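Local coordinates for protein putative methyltransferase (Emericella variicolor, PDB 7DMB) that binds S-adenosyl-L-homocysteine and probably acts as a trans-acting methyltransferase in the biosynthesis of the fungal polyketide calbistrin, at residues A[66-71]-A[97-101]; A[291-296]-A[352-358]; A[144-148]-A[166-172]; A[213-217]-A[229-234]. One frame throughout, in Å; residues are numbered along the deposited sequence.

Interaction 1 (A[66-71]-A[97-101]); sequences WVLCAI and EYERF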
loop_
_atom_site.group_PDB
_atom_site.type_symbol
_atom_site.label_atom_id
_atom_site.label_comp_id
_atom_site.label_asym_id
_atom_site.label_seq_id
_atom_site.Cartn_x
_atom_site.Cartn_y
_atom_site.Cartn_z
ATOM N N TRP A 66 9.640 11.864 9.543
ATOM C CA TRP A 66 10.251 11.899 8.220
ATOM C C TRP A 66 10.632 13.319 7.838
ATOM O O TRP A 66 11.583 13.503 7.081
ATOM C CB TRP A 66 9.361 11.227 7.157
ATOM C CG TRP A 66 8.272 12.068 6.512
ATOM C CD1 TRP A 66 6.921 11.976 6.751
ATOM C CD2 TRP A 66 8.428 13.075 5.499
ATOM N NE1 TRP A 66 6.238 12.873 5.968
ATOM C CE2 TRP A 66 7.138 13.563 5.192
ATOM C CE3 TRP A 66 9.530 13.622 4.828
ATOM C CZ2 TRP A 66 6.923 14.570 4.248
ATOM C CZ3 TRP A 66 9.308 14.635 3.886
ATOM C CH2 TRP A 66 8.018 15.092 3.610
ATOM N N VAL A 67 9.946 14.330 8.380
ATOM C CA VAL A 67 10.382 15.708 8.147
ATOM C C VAL A 67 11.739 15.960 8.809
ATOM O O VAL A 67 12.619 16.614 8.235
ATOM C CB VAL A 67 9.321 16.714 8.644
ATOM C CG1 VAL A 67 9.925 18.133 8.741
ATOM C CG2 VAL A 67 8.090 16.713 7.727
ATOM N N LEU A 68 11.921 15.459 10.031
ATOM C CA LEU A 68 13.207 15.601 10.709
ATOM C C LEU A 68 14.331 14.919 9.928
ATOM O O LEU A 68 15.391 15.518 9.697
ATOM C CB LEU A 68 13.112 15.033 12.125
ATOM C CG LEU A 68 12.421 15.881 13.194
ATOM C CD1 LEU A 68 11.949 14.977 14.360
ATOM C CD2 LEU A 68 13.377 16.959 13.711
ATOM N N CYS A 69 14.134 13.651 9.541
ATOM C CA CYS A 69 15.129 12.982 8.700
ATOM C C CYS A 69 15.386 13.743 7.402
ATOM O O CYS A 69 16.535 13.824 6.953
ATOM C CB CYS A 69 14.708 11.544 8.358
ATOM S SG CYS A 69 14.095 10.522 9.760
ATOM N N ALA A 70 14.322 14.246 6.753
ATOM C CA ALA A 70 14.491 14.923 5.472
ATOM C C ALA A 70 15.334 16.184 5.631
ATOM O O ALA A 70 16.203 16.461 4.801
ATOM C CB ALA A 70 13.131 15.256 4.855
ATOM N N ILE A 71 15.098 16.949 6.701
ATOM C CA ILE A 71 15.943 18.104 7.020
ATOM C C ILE A 71 17.384 17.662 7.226
ATOM O O ILE A 71 18.326 18.262 6.694
ATOM C CB ILE A 71 15.410 18.825 8.271
ATOM C CG1 ILE A 71 14.013 19.416 8.023
ATOM C CG2 ILE A 71 16.416 19.903 8.740
ATOM C CD1 ILE A 71 13.260 19.796 9.325
ATOM N N GLU A 97 10.845 20.063 -1.044
ATOM C CA GLU A 97 9.995 19.857 0.127
ATOM C C GLU A 97 10.607 20.516 1.364
ATOM O O GLU A 97 9.897 21.147 2.151
ATOM C CB GLU A 97 9.750 18.358 0.333
ATOM C CG GLU A 97 8.423 17.985 1.012
ATOM C CD GLU A 97 7.166 18.382 0.224
ATOM O OE1 GLU A 97 7.194 18.449 -1.017
ATOM O OE2 GLU A 97 6.123 18.605 0.860
ATOM N N TYR A 98 11.927 20.419 1.529
ATOM C CA TYR A 98 12.608 21.133 2.608
ATOM C C TYR A 98 12.311 22.636 2.588
ATOM O O TYR A 98 12.225 23.274 3.648
ATOM C CB TYR A 98 14.114 20.892 2.516
ATOM C CG TYR A 98 14.945 21.851 3.339
ATOM C CD1 TYR A 98 15.135 21.629 4.695
ATOM C CD2 TYR A 98 15.540 22.982 2.759
ATOM C CE1 TYR A 98 15.892 22.482 5.457
ATOM C CE2 TYR A 98 16.294 23.850 3.517
ATOM C CZ TYR A 98 16.474 23.596 4.869
ATOM O OH TYR A 98 17.223 24.446 5.655
ATOM N N GLU A 99 12.172 23.227 1.398
ATOM C CA GLU A 99 11.737 24.617 1.333
ATOM C C GLU A 99 10.331 24.778 1.895
ATOM O O GLU A 99 10.034 25.803 2.511
ATOM C CB GLU A 99 11.821 25.135 -0.110
ATOM C CG GLU A 99 13.248 25.202 -0.634
ATOM C CD GLU A 99 14.149 26.090 0.238
ATOM O OE1 GLU A 99 13.727 27.216 0.566
ATOM O OE2 GLU A 99 15.272 25.667 0.596
ATOM N N ARG A 100 9.475 23.756 1.754
ATOM C CA ARG A 100 8.115 23.840 2.283
ATOM C C ARG A 100 8.075 23.802 3.813
ATOM O O ARG A 100 7.151 24.369 4.416
ATOM C CB ARG A 100 7.248 22.707 1.720
ATOM C CG ARG A 100 6.827 22.838 0.260
ATOM C CD ARG A 100 5.890 21.676 -0.120
ATOM N NE ARG A 100 4.580 21.754 0.542
ATOM C CZ ARG A 100 3.726 20.735 0.667
ATOM N NH1 ARG A 100 4.022 19.534 0.176
ATOM N NH2 ARG A 100 2.559 20.916 1.272
ATOM N N PHE A 101 9.036 23.127 4.457
ATOM C CA PHE A 101 9.072 23.082 5.921
ATOM C C PHE A 101 9.298 24.466 6.526
ATOM O O PHE A 101 8.843 24.739 7.640
ATOM C CB PHE A 101 10.197 22.173 6.428
ATOM C CG PHE A 101 10.205 20.789 5.855
ATOM C CD1 PHE A 101 9.051 20.189 5.403
ATOM C CD2 PHE A 101 11.391 20.081 5.802
ATOM C CE1 PHE A 101 9.077 18.903 4.876
ATOM C CE2 PHE A 101 11.430 18.808 5.296
ATOM C CZ PHE A 101 10.266 18.208 4.831
#
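Helix segments 66-71 and 97-101, bridged by Phe101 against Val67 and Ile71, run with their N-to-C directions 115° apart and their axes approach to 10.3 Å, a spacing wide enough for one aromatic ring between the backbones. Phe101 is that ring. Its CG lies anti to its own carbonyl carbon (chi1 -53°), which sends the phenyl group into a hole lined by Trp66, Val67, Ala70 and Ile71, a knob-into-hole fit. Val67 closes one face: its CG1 stands 3.7 Å from the centroid of the Phe101 ring and almost on the normal, a CH-pi contact. The other face lies against its own helix, where Glu97 O sits above the rim. Around the rim, Ala70 CB comes in near the ring plane, 4.0 Å from Phe101 CE2, while Ile71 CG1 approaches Phe101 CD2 obliquely at 3.5 Å. Trp66 completes the hole with an offset edge-to-face pair, the Phe101 edge turned to the indole face, planes 67° apart. Glu97 adds its aliphatic part, CG reaching the indole edge 3.9 Å from Trp66 CH2. Beyond the two segments, Tyr106 meets Phe101 edge-to-face. No hydrogen bond joins the segments; in this largely helical part of the chain the pair is held by apolar and aromatic contact, with the position of the Phe101 ring set by shape rather than by polar bonds.

Interaction 2 (A[291-296]-A[352-358]); sequences LVETLK and RLKQAGF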
loop_
_atom_site.group_PDB
_atom_site.type_symbol
_atom_site.label_atom_id
_atom_site.label_comp_id
_atom_site.label_asym_id
_atom_site.label_seq_id
_atom_site.Cartn_x
_atom_site.Cartn_y
_atom_site.Cartn_z
ATOM N N LEU A 291 -1.958 1.353 -15.924
ATOM C CA LEU A 291 -2.991 0.833 -15.034
ATOM C C LEU A 291 -4.105 0.138 -15.807
ATOM O O LEU A 291 -4.646 -0.873 -15.346
ATOM C CB LEU A 291 -3.565 1.947 -14.158
ATOM C CG LEU A 291 -2.557 2.632 -13.245
ATOM C CD1 LEU A 291 -3.283 3.545 -12.306
ATOM C CD2 LEU A 291 -1.729 1.578 -12.482
ATOM N N VAL A 292 -4.470 0.669 -16.981
ATOM C CA VAL A 292 -5.573 0.089 -17.742
ATOM C C VAL A 292 -5.224 -1.325 -18.208
ATOM O O VAL A 292 -6.037 -2.250 -18.093
ATOM C CB VAL A 292 -5.952 1.008 -18.918
ATOM C CG1 VAL A 292 -6.936 0.315 -19.841
ATOM C CG2 VAL A 292 -6.547 2.317 -18.398
ATOM N N GLU A 293 -4.015 -1.524 -18.732
ATOM C CA GLU A 293 -3.606 -2.872 -19.119
ATOM C C GLU A 293 -3.552 -3.790 -17.907
ATOM O O GLU A 293 -3.949 -4.963 -17.980
ATOM C CB GLU A 293 -2.251 -2.822 -19.821
ATOM C CG GLU A 293 -2.342 -2.731 -21.340
ATOM C CD GLU A 293 -0.971 -2.640 -21.985
ATOM O OE1 GLU A 293 -0.046 -3.316 -21.485
ATOM O OE2 GLU A 293 -0.814 -1.901 -22.986
ATOM N N THR A 294 -3.091 -3.257 -16.776
ATOM C CA THR A 294 -3.086 -4.001 -15.521
ATOM C C THR A 294 -4.493 -4.389 -15.102
ATOM O O THR A 294 -4.746 -5.537 -14.708
ATOM C CB THR A 294 -2.437 -3.163 -14.432
ATOM O OG1 THR A 294 -1.023 -3.184 -14.628
ATOM C CG2 THR A 294 -2.806 -3.703 -13.034
ATOM N N LEU A 295 -5.424 -3.437 -15.154
ATOM C CA LEU A 295 -6.786 -3.764 -14.761
ATOM C C LEU A 295 -7.451 -4.732 -15.753
ATOM O O LEU A 295 -8.217 -5.608 -15.334
ATOM C CB LEU A 295 -7.583 -2.464 -14.571
ATOM C CG LEU A 295 -7.151 -1.614 -13.357
ATOM C CD1 LEU A 295 -7.593 -0.160 -13.438
ATOM C CD2 LEU A 295 -7.645 -2.211 -12.045
ATOM N N LYS A 296 -7.141 -4.636 -17.055
ATOM C CA LYS A 296 -7.649 -5.627 -18.008
ATOM C C LYS A 296 -7.105 -7.019 -17.711
ATOM O O LYS A 296 -7.793 -8.026 -17.951
ATOM C CB LYS A 296 -7.294 -5.242 -19.448
ATOM C CG LYS A 296 -7.988 -3.979 -19.985
ATOM C CD LYS A 296 -7.504 -3.621 -21.409
ATOM C CE LYS A 296 -8.293 -2.446 -21.985
ATOM N NZ LYS A 296 -8.039 -2.235 -23.434
ATOM N N ARG A 352 -10.224 4.639 -14.627
ATOM C CA ARG A 352 -9.457 3.640 -15.346
ATOM C C ARG A 352 -10.091 2.263 -15.246
ATOM O O ARG A 352 -9.914 1.444 -16.154
ATOM C CB ARG A 352 -8.024 3.641 -14.841
ATOM C CG ARG A 352 -7.263 4.822 -15.404
ATOM C CD ARG A 352 -5.945 4.954 -14.764
ATOM N NE ARG A 352 -5.453 6.323 -14.787
ATOM C CZ ARG A 352 -4.300 6.664 -15.331
ATOM N NH1 ARG A 352 -3.554 5.732 -15.918
ATOM N NH2 ARG A 352 -3.893 7.918 -15.288
ATOM N N LEU A 353 -10.842 2.008 -14.172
ATOM C CA LEU A 353 -11.626 0.785 -14.091
ATOM C C LEU A 353 -12.629 0.716 -15.237
ATOM O O LEU A 353 -12.780 -0.332 -15.876
ATOM C CB LEU A 353 -12.321 0.707 -12.727
ATOM C CG LEU A 353 -11.459 0.243 -11.542
ATOM C CD1 LEU A 353 -12.041 0.713 -10.242
ATOM C CD2 LEU A 353 -11.266 -1.288 -11.521
ATOM N N LYS A 354 -13.289 1.837 -15.547
ATOM C CA LYS A 354 -14.253 1.853 -16.647
ATOM C C LYS A 354 -13.578 1.563 -17.987
ATOM O O LYS A 354 -14.139 0.857 -18.834
ATOM C CB LYS A 354 -14.981 3.198 -16.688
ATOM C CG LYS A 354 -15.962 3.384 -15.545
ATOM C CD LYS A 354 -16.516 4.815 -15.461
ATOM C CE LYS A 354 -17.847 4.828 -14.699
ATOM N NZ LYS A 354 -18.168 6.172 -14.107
ATOM N N GLN A 355 -12.363 2.083 -18.187
ATOM C CA GLN A 355 -11.601 1.809 -19.399
ATOM C C GLN A 355 -11.161 0.359 -19.501
ATOM O O GLN A 355 -10.778 -0.076 -20.590
ATOM C CB GLN A 355 -10.354 2.701 -19.471
ATOM C CG GLN A 355 -10.633 4.142 -19.853
ATOM C CD GLN A 355 -9.710 5.128 -19.162
ATOM O OE1 GLN A 355 -8.492 5.021 -19.252
ATOM N NE2 GLN A 355 -10.294 6.096 -18.463
ATOM N N ALA A 356 -11.182 -0.394 -18.403
ATOM C CA ALA A 356 -10.667 -1.759 -18.394
ATOM C C ALA A 356 -11.756 -2.822 -18.363
ATOM O O ALA A 356 -11.440 -4.005 -18.214
ATOM C CB ALA A 356 -9.736 -1.960 -17.195
ATOM N N GLY A 357 -13.021 -2.434 -18.453
ATOM C CA GLY A 357 -14.107 -3.386 -18.403
ATOM C C GLY A 357 -14.702 -3.664 -17.035
ATOM O O GLY A 357 -15.393 -4.680 -16.879
ATOM N N PHE A 358 -14.450 -2.816 -16.039
ATOM C CA PHE A 358 -15.186 -2.867 -14.785
ATOM C C PHE A 358 -16.289 -1.806 -14.814
ATOM O O PHE A 358 -16.259 -0.888 -15.628
ATOM C CB PHE A 358 -14.254 -2.633 -13.587
ATOM C CG PHE A 358 -13.191 -3.690 -13.412
ATOM C CD1 PHE A 358 -13.351 -4.702 -12.479
ATOM C CD2 PHE A 358 -12.019 -3.644 -14.151
ATOM C CE1 PHE A 358 -12.364 -5.670 -12.297
ATOM C CE2 PHE A 358 -11.024 -4.603 -13.979
ATOM C CZ PHE A 358 -11.193 -5.614 -13.054
HETATM O O HOH W 1 -3.466 3.422 -17.736
#
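Leu295 meets Ala356 at the centre of this contact, and its side chain traces the interface from base to tip. Leu295 CB presses on Ala356 CB at 3.4 Å, tighter than usual for two carbons, and also lies 4.1 Å from Phe358 CE2. The branch then divides: Leu295 CD1 rests on the backbone of Arg352, 3.9 Å from Arg352 O, whereas Leu295 CD2 meets Leu353 CD2 at 3.8 Å, the two leucines crossing at about a right angle. One turn earlier, Val292 CG2 packs on the Arg352 stem and approaches Gln355 OE1 to 3.4 Å. Arg352 itself runs extended past Leu291, its CD 3.9 Å from Leu291 CB. Its guanidinium forms salt bridges with Glu348 and Asp336, and a water accepts from Val292 N and, weakly, from Arg352 NH1. Helix 346-355 ends in a Schellman motif: Gly357 takes positive phi, Phe358 N bonds Leu353 O and Gly357 N weakly bonds Lys354 O. Ala356 N also reaches Leu353 O, from the opposite face of the carbonyl plane to Phe358 N. The turn brings the Phe358 ring edge to Leu295 O, with CE2 3.3 Å away. Helix 291-301 and the end of helix 346-355 thus lie together on the central sheet, where Leu295, Leu353 and Phe358 all touch Leu308 of strand 306-313, and Leu353 and Phe358 also reach Ala380 of strand 375-382.

Interaction 3 (A[144-148]-A[166-172]); sequences EGPWR and VLLKDGL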
loop_
_atom_site.group_PDB
_atom_site.type_symbol
_atom_site.label_atom_id
_atom_site.label_comp_id
_atom_site.label_asym_id
_atom_site.label_seq_id
_atom_site.Cartn_x
_atom_site.Cartn_y
_atom_site.Cartn_z
ATOM N N GLU A 144 11.296 3.938 12.373
ATOM C CA GLU A 144 12.626 3.421 12.082
ATOM C C GLU A 144 12.934 3.479 10.604
ATOM O O GLU A 144 14.099 3.650 10.224
ATOM C CB GLU A 144 12.749 1.965 12.570
ATOM C CG GLU A 144 14.159 1.427 12.537
ATOM C CD GLU A 144 15.024 2.032 13.632
ATOM O OE1 GLU A 144 14.509 2.850 14.423
ATOM O OE2 GLU A 144 16.211 1.676 13.714
ATOM N N GLY A 145 11.911 3.304 9.763
ATOM C CA GLY A 145 12.069 3.320 8.327
ATOM C C GLY A 145 12.698 4.608 7.833
ATOM O O GLY A 145 13.755 4.608 7.197
ATOM N N PRO A 146 12.048 5.736 8.102
ATOM C CA PRO A 146 12.644 7.018 7.669
ATOM C C PRO A 146 14.030 7.264 8.263
ATOM O O PRO A 146 14.921 7.765 7.562
ATOM C CB PRO A 146 11.613 8.069 8.124
ATOM C CG PRO A 146 10.676 7.343 9.053
ATOM C CD PRO A 146 10.700 5.897 8.672
ATOM N N TRP A 147 14.248 6.881 9.523
ATOM C CA TRP A 147 15.576 7.000 10.115
ATOM C C TRP A 147 16.617 6.274 9.267
ATOM O O TRP A 147 17.690 6.821 8.961
ATOM C CB TRP A 147 15.586 6.458 11.548
ATOM C CG TRP A 147 16.984 6.143 11.972
ATOM C CD1 TRP A 147 17.629 4.936 11.878
ATOM C CD2 TRP A 147 17.941 7.072 12.472
ATOM N NE1 TRP A 147 18.924 5.067 12.311
ATOM C CE2 TRP A 147 19.139 6.366 12.686
ATOM C CE3 TRP A 147 17.899 8.439 12.770
ATOM C CZ2 TRP A 147 20.283 6.977 13.200
ATOM C CZ3 TRP A 147 19.044 9.049 13.276
ATOM C CH2 TRP A 147 20.214 8.318 13.488
ATOM N N ARG A 148 16.301 5.040 8.860
ATOM C CA ARG A 148 17.219 4.263 8.020
ATOM C C ARG A 148 17.447 4.912 6.657
ATOM O O ARG A 148 18.546 4.804 6.096
ATOM C CB ARG A 148 16.690 2.842 7.802
ATOM C CG ARG A 148 16.730 1.901 8.992
ATOM C CD ARG A 148 16.322 0.499 8.508
ATOM N NE ARG A 148 16.176 -0.430 9.619
ATOM C CZ ARG A 148 15.774 -1.688 9.513
ATOM N NH1 ARG A 148 15.447 -2.198 8.334
ATOM N NH2 ARG A 148 15.696 -2.432 10.607
ATOM N N VAL A 166 18.165 -2.261 2.859
ATOM C CA VAL A 166 18.106 -1.421 4.048
ATOM C C VAL A 166 16.780 -1.616 4.771
ATOM O O VAL A 166 16.741 -1.768 5.996
ATOM C CB VAL A 166 18.346 0.050 3.662
ATOM C CG1 VAL A 166 17.798 0.994 4.740
ATOM C CG2 VAL A 166 19.824 0.285 3.412
ATOM N N LEU A 167 15.677 -1.662 4.026
ATOM C CA LEU A 167 14.377 -1.783 4.672
ATOM C C LEU A 167 14.050 -3.214 5.087
ATOM O O LEU A 167 13.167 -3.414 5.923
ATOM C CB LEU A 167 13.277 -1.235 3.759
ATOM C CG LEU A 167 13.422 0.242 3.353
ATOM C CD1 LEU A 167 12.201 0.749 2.561
ATOM C CD2 LEU A 167 13.661 1.101 4.572
ATOM N N LEU A 168 14.752 -4.208 4.536
ATOM C CA LEU A 168 14.467 -5.598 4.881
ATOM C C LEU A 168 14.936 -5.934 6.286
ATOM O O LEU A 168 14.334 -6.786 6.945
ATOM C CB LEU A 168 15.126 -6.549 3.877
ATOM C CG LEU A 168 14.427 -6.753 2.531
ATOM C CD1 LEU A 168 15.052 -7.924 1.754
ATOM C CD2 LEU A 168 12.930 -6.946 2.724
ATOM N N LYS A 169 15.986 -5.268 6.764
ATOM C CA LYS A 169 16.603 -5.647 8.025
ATOM C C LYS A 169 15.583 -5.683 9.160
ATOM O O LYS A 169 14.716 -4.809 9.274
ATOM C CB LYS A 169 17.732 -4.681 8.372
ATOM C CG LYS A 169 18.460 -5.026 9.658
ATOM C CD LYS A 169 19.814 -4.338 9.691
ATOM C CE LYS A 169 20.607 -4.657 10.944
ATOM N NZ LYS A 169 20.381 -3.682 12.024
ATOM N N ASP A 170 15.693 -6.732 9.985
ATOM C CA ASP A 170 14.863 -6.940 11.169
ATOM C C ASP A 170 13.371 -6.922 10.839
ATOM O O ASP A 170 12.548 -6.544 11.677
ATOM C CB ASP A 170 15.195 -5.914 12.262
ATOM C CG ASP A 170 16.502 -6.237 12.985
ATOM O OD1 ASP A 170 16.790 -7.435 13.179
ATOM O OD2 ASP A 170 17.251 -5.304 13.342
ATOM N N GLY A 171 13.006 -7.339 9.628
ATOM C CA GLY A 171 11.604 -7.474 9.263
ATOM C C GLY A 171 10.838 -6.175 9.136
ATOM O O GLY A 171 9.600 -6.188 9.161
ATOM N N LEU A 172 11.545 -5.052 8.961
ATOM C CA LEU A 172 10.891 -3.749 8.959
ATOM C C LEU A 172 9.846 -3.642 7.847
ATOM O O LEU A 172 8.741 -3.141 8.075
ATOM C CB LEU A 172 11.939 -2.640 8.839
ATOM C CG LEU A 172 11.393 -1.250 9.119
ATOM C CD1 LEU A 172 12.434 -0.404 9.848
ATOM C CD2 LEU A 172 10.912 -0.572 7.832
HETATM O O HOH W 2 16.525 -2.739 13.354
#
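Arg148 spans from the kinked helix segment 144-148 to segment 166-172, where the chain leaves one helix at Lys169 and starts the next after Gly171; the backbones come nearest at Gly145 and Leu167, with CA atoms 6.7 Å apart. The Arg148 chain is extended from CG to NE, carrying its guanidinium into this bend. Both terminal nitrogens close on one carbonyl: Arg148 NH1 and NH2 each lie 2.9 Å from Lys169 O, which sits in the guanidinium plane. NH1 is tilted 27° from the carbonyl plane, whereas NH2 stands well above it. Lys169 O also accepts from Leu172 N, making three donors on one oxygen. A weak, bent bond runs from Arg148 NH1 to Val166 O at 2.7 Å. The contact sits where helix 163-168 gives way, through a short turn, to helix 172-181: Gly171 holds the N-cap position of the second helix, and the arginine ties the end of the first to that new start. Leu172 covers one guanidinium face, with Leu172 CD1 over the centre of the group, 3.6 Å from Arg148 CZ. The same methyl packs 3.6 Å from Glu144 CB, while the Glu144 carboxylate turns away to a salt bridge with Arg131. At the guanidinium edge, in its plane, a water accepts from Arg148 NH2 and donates to Asp170 OD2. Along the stem, Arg148 CB rests 3.7 Å from Val166 CG1.

Interaction 4 (A[213-217]-A[229-234]); sequences TARVF and YSSYVF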
loop_
_atom_site.group_PDB
_atom_site.type_symbol
_atom_site.label_atom_id
_atom_site.label_comp_id
_atom_site.label_asym_id
_atom_site.label_seq_id
_atom_site.Cartn_x
_atom_site.Cartn_y
_atom_site.Cartn_z
ATOM N N THR A 213 -2.783 -10.181 3.023
ATOM C CA THR A 213 -3.145 -11.595 3.099
ATOM C C THR A 213 -3.587 -11.988 4.504
ATOM O O THR A 213 -4.555 -12.743 4.677
ATOM C CB THR A 213 -1.958 -12.457 2.676
ATOM O OG1 THR A 213 -1.224 -11.785 1.646
ATOM C CG2 THR A 213 -2.427 -13.839 2.169
ATOM N N ALA A 214 -2.876 -11.487 5.521
ATOM C CA ALA A 214 -3.156 -11.846 6.910
ATOM C C ALA A 214 -4.531 -11.374 7.355
ATOM O O ALA A 214 -5.255 -12.123 8.024
ATOM C CB ALA A 214 -2.085 -11.262 7.828
ATOM N N ARG A 215 -4.894 -10.123 7.032
ATOM C CA ARG A 215 -6.235 -9.656 7.369
ATOM C C ARG A 215 -7.309 -10.460 6.631
ATOM O O ARG A 215 -8.354 -10.782 7.206
ATOM C CB ARG A 215 -6.403 -8.172 7.056
ATOM C CG ARG A 215 -5.219 -7.207 7.236
ATOM C CD ARG A 215 -4.384 -7.400 8.479
ATOM N NE ARG A 215 -5.176 -7.703 9.657
ATOM C CZ ARG A 215 -4.692 -8.338 10.718
ATOM N NH1 ARG A 215 -3.405 -8.718 10.720
ATOM N NH2 ARG A 215 -5.498 -8.597 11.751
ATOM N N VAL A 216 -7.066 -10.783 5.357
ATOM C CA VAL A 216 -8.081 -11.419 4.521
ATOM C C VAL A 216 -8.384 -12.824 5.033
ATOM O O VAL A 216 -9.545 -13.243 5.066
ATOM C CB VAL A 216 -7.620 -11.414 3.045
ATOM C CG1 VAL A 216 -8.436 -12.405 2.178
ATOM C CG2 VAL A 216 -7.709 -9.982 2.450
ATOM N N PHE A 217 -7.355 -13.558 5.475
ATOM C CA PHE A 217 -7.572 -14.907 5.989
ATOM C C PHE A 217 -8.452 -14.890 7.236
ATOM O O PHE A 217 -9.285 -15.784 7.428
ATOM C CB PHE A 217 -6.230 -15.580 6.284
ATOM C CG PHE A 217 -5.650 -16.321 5.108
ATOM C CD1 PHE A 217 -6.407 -17.263 4.422
ATOM C CD2 PHE A 217 -4.347 -16.078 4.691
ATOM C CE1 PHE A 217 -5.874 -17.952 3.347
ATOM C CE2 PHE A 217 -3.808 -16.753 3.606
ATOM C CZ PHE A 217 -4.569 -17.696 2.934
ATOM N N TYR A 229 -13.565 -20.371 1.901
ATOM C CA TYR A 229 -12.962 -20.303 0.586
ATOM C C TYR A 229 -12.584 -21.715 0.182
ATOM O O TYR A 229 -12.357 -22.571 1.036
ATOM C CB TYR A 229 -11.719 -19.395 0.572
ATOM C CG TYR A 229 -10.575 -19.865 1.458
ATOM C CD1 TYR A 229 -9.421 -20.414 0.905
ATOM C CD2 TYR A 229 -10.654 -19.765 2.845
ATOM C CE1 TYR A 229 -8.386 -20.853 1.709
ATOM C CE2 TYR A 229 -9.615 -20.182 3.651
ATOM C CZ TYR A 229 -8.486 -20.726 3.077
ATOM O OH TYR A 229 -7.468 -21.150 3.888
ATOM N N SER A 230 -12.528 -21.952 -1.126
ATOM C CA SER A 230 -12.037 -23.223 -1.635
ATOM C C SER A 230 -10.546 -23.182 -1.922
ATOM O O SER A 230 -9.865 -24.207 -1.805
ATOM C CB SER A 230 -12.812 -23.625 -2.907
ATOM O OG SER A 230 -12.671 -22.656 -3.943
ATOM N N SER A 231 -10.020 -22.006 -2.248
ATOM C CA SER A 231 -8.686 -21.900 -2.809
ATOM C C SER A 231 -8.225 -20.457 -2.641
ATOM O O SER A 231 -8.938 -19.529 -3.041
ATOM C CB SER A 231 -8.719 -22.310 -4.291
ATOM O OG SER A 231 -7.458 -22.231 -4.911
ATOM N N TYR A 232 -7.049 -20.268 -2.048
ATOM C CA TYR A 232 -6.395 -18.959 -2.002
ATOM C C TYR A 232 -5.105 -19.046 -2.807
ATOM O O TYR A 232 -4.176 -19.756 -2.413
ATOM C CB TYR A 232 -6.115 -18.525 -0.559
ATOM C CG TYR A 232 -5.812 -17.046 -0.399
ATOM C CD1 TYR A 232 -6.721 -16.200 0.224
ATOM C CD2 TYR A 232 -4.621 -16.494 -0.879
ATOM C CE1 TYR A 232 -6.468 -14.853 0.366
ATOM C CE2 TYR A 232 -4.361 -15.129 -0.747
ATOM C CZ TYR A 232 -5.284 -14.316 -0.115
ATOM O OH TYR A 232 -5.051 -12.963 0.039
ATOM N N VAL A 233 -5.040 -18.325 -3.923
ATOM C CA VAL A 233 -3.826 -18.246 -4.734
ATOM C C VAL A 233 -3.065 -16.989 -4.309
ATOM O O VAL A 233 -3.466 -15.865 -4.607
ATOM C CB VAL A 233 -4.134 -18.258 -6.232
ATOM C CG1 VAL A 233 -2.844 -18.279 -7.015
ATOM C CG2 VAL A 233 -5.025 -19.479 -6.598
ATOM N N PHE A 234 -1.980 -17.197 -3.568
ATOM C CA PHE A 234 -1.049 -16.150 -3.152
ATOM C C PHE A 234 -0.048 -15.925 -4.278
ATOM O O PHE A 234 0.702 -16.843 -4.629
ATOM C CB PHE A 234 -0.355 -16.602 -1.863
ATOM C CG PHE A 234 0.605 -15.593 -1.242
ATOM C CD1 PHE A 234 0.289 -14.976 -0.044
ATOM C CD2 PHE A 234 1.848 -15.330 -1.810
ATOM C CE1 PHE A 234 1.172 -14.075 0.557
ATOM C CE2 PHE A 234 2.733 -14.439 -1.219
ATOM C CZ PHE A 234 2.394 -13.804 -0.038
#
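Phe217 and Tyr232 meet inside a beta-alpha-beta unit of the Rossmann-like methyltransferase fold, in which strand 200-205, helix 211-220 and strand 229-236 follow in order. Helix 213-217 and strand 231-234 run nearly antiparallel, at 175°, with side chains filling the 11.7 Å between their axes. The dense part is an aromatic cluster of Phe217, Tyr229 and Tyr232. Phe217 CZ comes over one face of the Tyr232 ring, 3.6 Å from Tyr232 CG, but the planes are inclined by 35°. Val216 takes the Tyr232 edge, with its CG1 near the ring plane and 3.6 Å from Tyr232 CE1. Tyr229 overlaps Phe217 less: the ring centroids are 5.8 Å apart, and its hydroxyl end makes the nearest approach. That hydroxyl hydrogen-bonds Asp253 O. The helix face carrying Ala214 and Arg215 turns from the strand and is partly exposed, whereas all the residues that touch are buried. Toward the cofactor end, Thr213 carries CG2 anti to its backbone N, reaching Tyr232 OH, while its hydroxyl turns to the Phe234 ring; Thr213 OG1 and Tyr232 OH both hydrogen-bond Glu204 OE1. The side chain of Thr213 lies about 6 Å from the bound S-adenosyl-L-homocysteine, and its OG1 stands 3.5 Å from Phe234 CE1.

From the N terminus the contacts close in series, with none nested or crossing. Interaction 1 folds helix 56-79 onto helix 85-101 across a mostly helical connection. Interaction 3 follows, joining helix 140-157 to the junction of helices 163-168 and 172-181; it touches interaction 1 directly, as Cys69 and Trp66 pack on Pro146. Interaction 4 closes a short loop within the cofactor-binding fold, pairing helix 211-220 with strand 229-236. Interaction 2 bridges 55 intervening residues and brings helix 346-355 beside helix 291-301. Interactions 1 and 3 belong to the helical N-terminal part; interactions 4 and 2, centres 24 Å apart, lie on elements of the sheet-based part.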